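Local coordinates for protein inactive glucansucrase (Lactobacillus reuteri, PDB 5JBD) that is an inactive glucansucrase of glycoside hydrolase family 70, built around a TIM-barrel-type domain, at residues Y99-G104 / Y110-D115. Sequence-based numbering, arbitrary orientation.
Sequences YFVNNG and YGLTKD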
loop_
_atom_site.group_PDB
_atom_site.type_symbol
_atom_site.label_atom_id
_atom_site.label_comp_id
_atom_site.label_asym_id
_atom_site.label_seq_id
_atom_site.Cartn_x
_atom_site.Cartn_y
_atom_site.Cartn_z
ATOM N N TYR A 99 -2.718 39.133 -14.380
ATOM C CA TYR A 99 -2.123 38.569 -13.167
ATOM C C TYR A 99 -0.815 39.283 -12.796
ATOM O O TYR A 99 -0.654 39.753 -11.654
ATOM C CB TYR A 99 -1.899 37.056 -13.304
ATOM C CG TYR A 99 -1.392 36.426 -12.019
ATOM C CD1 TYR A 99 -0.028 36.406 -11.720
ATOM C CD2 TYR A 99 -2.268 35.912 -11.078
ATOM C CE1 TYR A 99 0.448 35.878 -10.531
ATOM C CE2 TYR A 99 -1.799 35.358 -9.889
ATOM C CZ TYR A 99 -0.446 35.355 -9.618
ATOM O OH TYR A 99 0.034 34.826 -8.444
ATOM N N PHE A 100 0.093 39.411 -13.761
ATOM C CA PHE A 100 1.374 40.068 -13.490
ATOM C C PHE A 100 1.242 41.533 -13.102
ATOM O O PHE A 100 1.834 41.968 -12.111
ATOM C CB PHE A 100 2.377 39.845 -14.627
ATOM C CG PHE A 100 3.212 38.614 -14.416
ATOM C CD1 PHE A 100 2.614 37.373 -14.393
ATOM C CD2 PHE A 100 4.573 38.702 -14.159
ATOM C CE1 PHE A 100 3.360 36.228 -14.157
ATOM C CE2 PHE A 100 5.324 37.563 -13.923
ATOM C CZ PHE A 100 4.716 36.324 -13.926
ATOM N N VAL A 101 0.416 42.285 -13.824
ATOM C CA VAL A 101 0.215 43.707 -13.497
ATOM C C VAL A 101 -0.366 43.856 -12.068
ATOM O O VAL A 101 -0.009 44.803 -11.363
ATOM C CB VAL A 101 -0.625 44.435 -14.581
ATOM C CG1 VAL A 101 -1.043 45.829 -14.131
ATOM C CG2 VAL A 101 0.164 44.532 -15.883
ATOM N N ASN A 102 -1.194 42.900 -11.636
ATOM C CA ASN A 102 -1.759 42.892 -10.271
ATOM C C ASN A 102 -0.880 42.254 -9.173
ATOM O O ASN A 102 -1.268 42.272 -8.002
ATOM C CB ASN A 102 -3.153 42.239 -10.269
ATOM C CG ASN A 102 -4.251 43.215 -10.645
ATOM O OD1 ASN A 102 -4.701 44.003 -9.812
ATOM N ND2 ASN A 102 -4.683 43.176 -11.907
ATOM N N ASN A 103 0.292 41.721 -9.527
ATOM C CA ASN A 103 1.180 41.057 -8.557
ATOM C C ASN A 103 2.644 41.507 -8.691
ATOM O O ASN A 103 3.569 40.690 -8.754
ATOM C CB ASN A 103 1.037 39.540 -8.688
ATOM C CG ASN A 103 -0.279 39.034 -8.124
ATOM O OD1 ASN A 103 -0.411 38.872 -6.920
ATOM N ND2 ASN A 103 -1.266 38.813 -8.991
ATOM N N GLY A 104 2.835 42.825 -8.705
ATOM C CA GLY A 104 4.156 43.439 -8.636
ATOM C C GLY A 104 4.791 43.928 -9.933
ATOM O O GLY A 104 5.935 44.363 -9.904
ATOM N N TYR A 110 4.701 52.324 -19.213
ATOM C CA TYR A 110 4.602 51.291 -20.261
ATOM C C TYR A 110 3.156 50.824 -20.520
ATOM O O TYR A 110 2.943 49.741 -21.078
ATOM C CB TYR A 110 5.544 50.112 -19.923
ATOM C CG TYR A 110 6.989 50.514 -20.024
ATOM C CD1 TYR A 110 7.627 51.164 -18.971
ATOM C CD2 TYR A 110 7.703 50.314 -21.200
ATOM C CE1 TYR A 110 8.947 51.587 -19.076
ATOM C CE2 TYR A 110 9.023 50.729 -21.320
ATOM C CZ TYR A 110 9.645 51.364 -20.254
ATOM O OH TYR A 110 10.950 51.780 -20.377
ATOM N N GLY A 111 2.175 51.649 -20.141
ATOM C CA GLY A 111 0.753 51.381 -20.409
ATOM C C GLY A 111 0.133 50.238 -19.623
ATOM O O GLY A 111 -0.873 49.669 -20.055
ATOM N N LEU A 112 0.715 49.922 -18.463
ATOM C CA LEU A 112 0.340 48.748 -17.672
ATOM C C LEU A 112 0.019 49.140 -16.240
ATOM O O LEU A 112 0.889 49.151 -15.373
ATOM C CB LEU A 112 1.471 47.714 -17.697
ATOM C CG LEU A 112 1.768 47.105 -19.068
ATOM C CD1 LEU A 112 3.107 46.377 -19.060
ATOM C CD2 LEU A 112 0.643 46.180 -19.525
ATOM N N THR A 113 -1.239 49.499 -16.014
ATOM C CA THR A 113 -1.773 49.764 -14.678
ATOM C C THR A 113 -2.929 48.814 -14.420
ATOM O O THR A 113 -3.408 48.147 -15.338
ATOM C CB THR A 113 -2.278 51.215 -14.528
ATOM O OG1 THR A 113 -3.394 51.449 -15.404
ATOM C CG2 THR A 113 -1.167 52.206 -14.841
ATOM N N LYS A 114 -3.388 48.768 -13.175
ATOM C CA LYS A 114 -4.519 47.901 -12.819
ATOM C C LYS A 114 -5.776 48.246 -13.620
ATOM O O LYS A 114 -6.512 47.356 -14.046
ATOM C CB LYS A 114 -4.785 47.945 -11.317
ATOM C CG LYS A 114 -3.671 47.276 -10.532
ATOM C CD LYS A 114 -3.845 47.377 -9.030
ATOM C CE LYS A 114 -2.555 46.970 -8.337
ATOM N NZ LYS A 114 -2.717 46.747 -6.879
ATOM N N ASP A 115 -5.987 49.529 -13.884
ATOM C CA ASP A 115 -7.119 49.928 -14.714
ATOM C C ASP A 115 -6.954 49.666 -16.204
ATOM O O ASP A 115 -7.931 49.298 -16.842
ATOM C CB ASP A 115 -7.479 51.370 -14.453
ATOM C CG ASP A 115 -8.118 51.522 -13.121
ATOM O OD1 ASP A 115 -9.327 51.218 -13.011
ATOM O OD2 ASP A 115 -7.390 51.865 -12.184
HETATM O O HOH W 1 -0.557 44.588 -6.192
#
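The side-chain amide of Asn-102 has the aliphatic chain of Lys-114 near its oxygen. OD1 of Asn-102 lies 3.5 Å from CG of Lys-114, and CD is almost as near. The two side chains run at a slant to each other. ND2 of Asn-102 turns back one turn and donates to Lys-98 O. A second amide packs within 99-104. ND2 of Asn-103 sits 3.4 Å above the plane of the Tyr-99 ring, over its centre, while Phe-100 CD1 meets the edge of that ring. The same ND2 donates to Tyr-99 O at 2.9 Å in a fairly straight bond (163°), which ties Asn-103 back to Tyr-99, near the end of helix 90-101.

Val-101 makes the apolar contact. Its CG2 packs on Leu-112 CB at 3.9 Å, with the side chains at about a right angle. CG1, anti to the backbone N (chi1 170°), instead meets Thr-113 O at 3.5 Å. Lys-114 runs extended beyond CG, which carries its amine past Asn-102. One water joins the segments there, donating to Asn-102 O at 3.0 Å and accepting from Lys-114 NZ at 3.1 Å. Glu-106, in the connecting loop, takes the N-H of Lys-114.

Helix 90-101 thus ends against the start of the short, weakly bonded helix 114-117. Thr-113 is the N-cap of the latter. Its side chain caps a backbone N just past 115 and its own N bonds to Thr-116 OG1, consistent with a capping box. Val-117 also touches Val-101 and Asn-102. The centre of this contact is about 48 Å from the centre of the chain. The contact joins two successive helices across a short connecting loop in a peripheral helical region, probably part of the helical domain IV known from family 70 proteins.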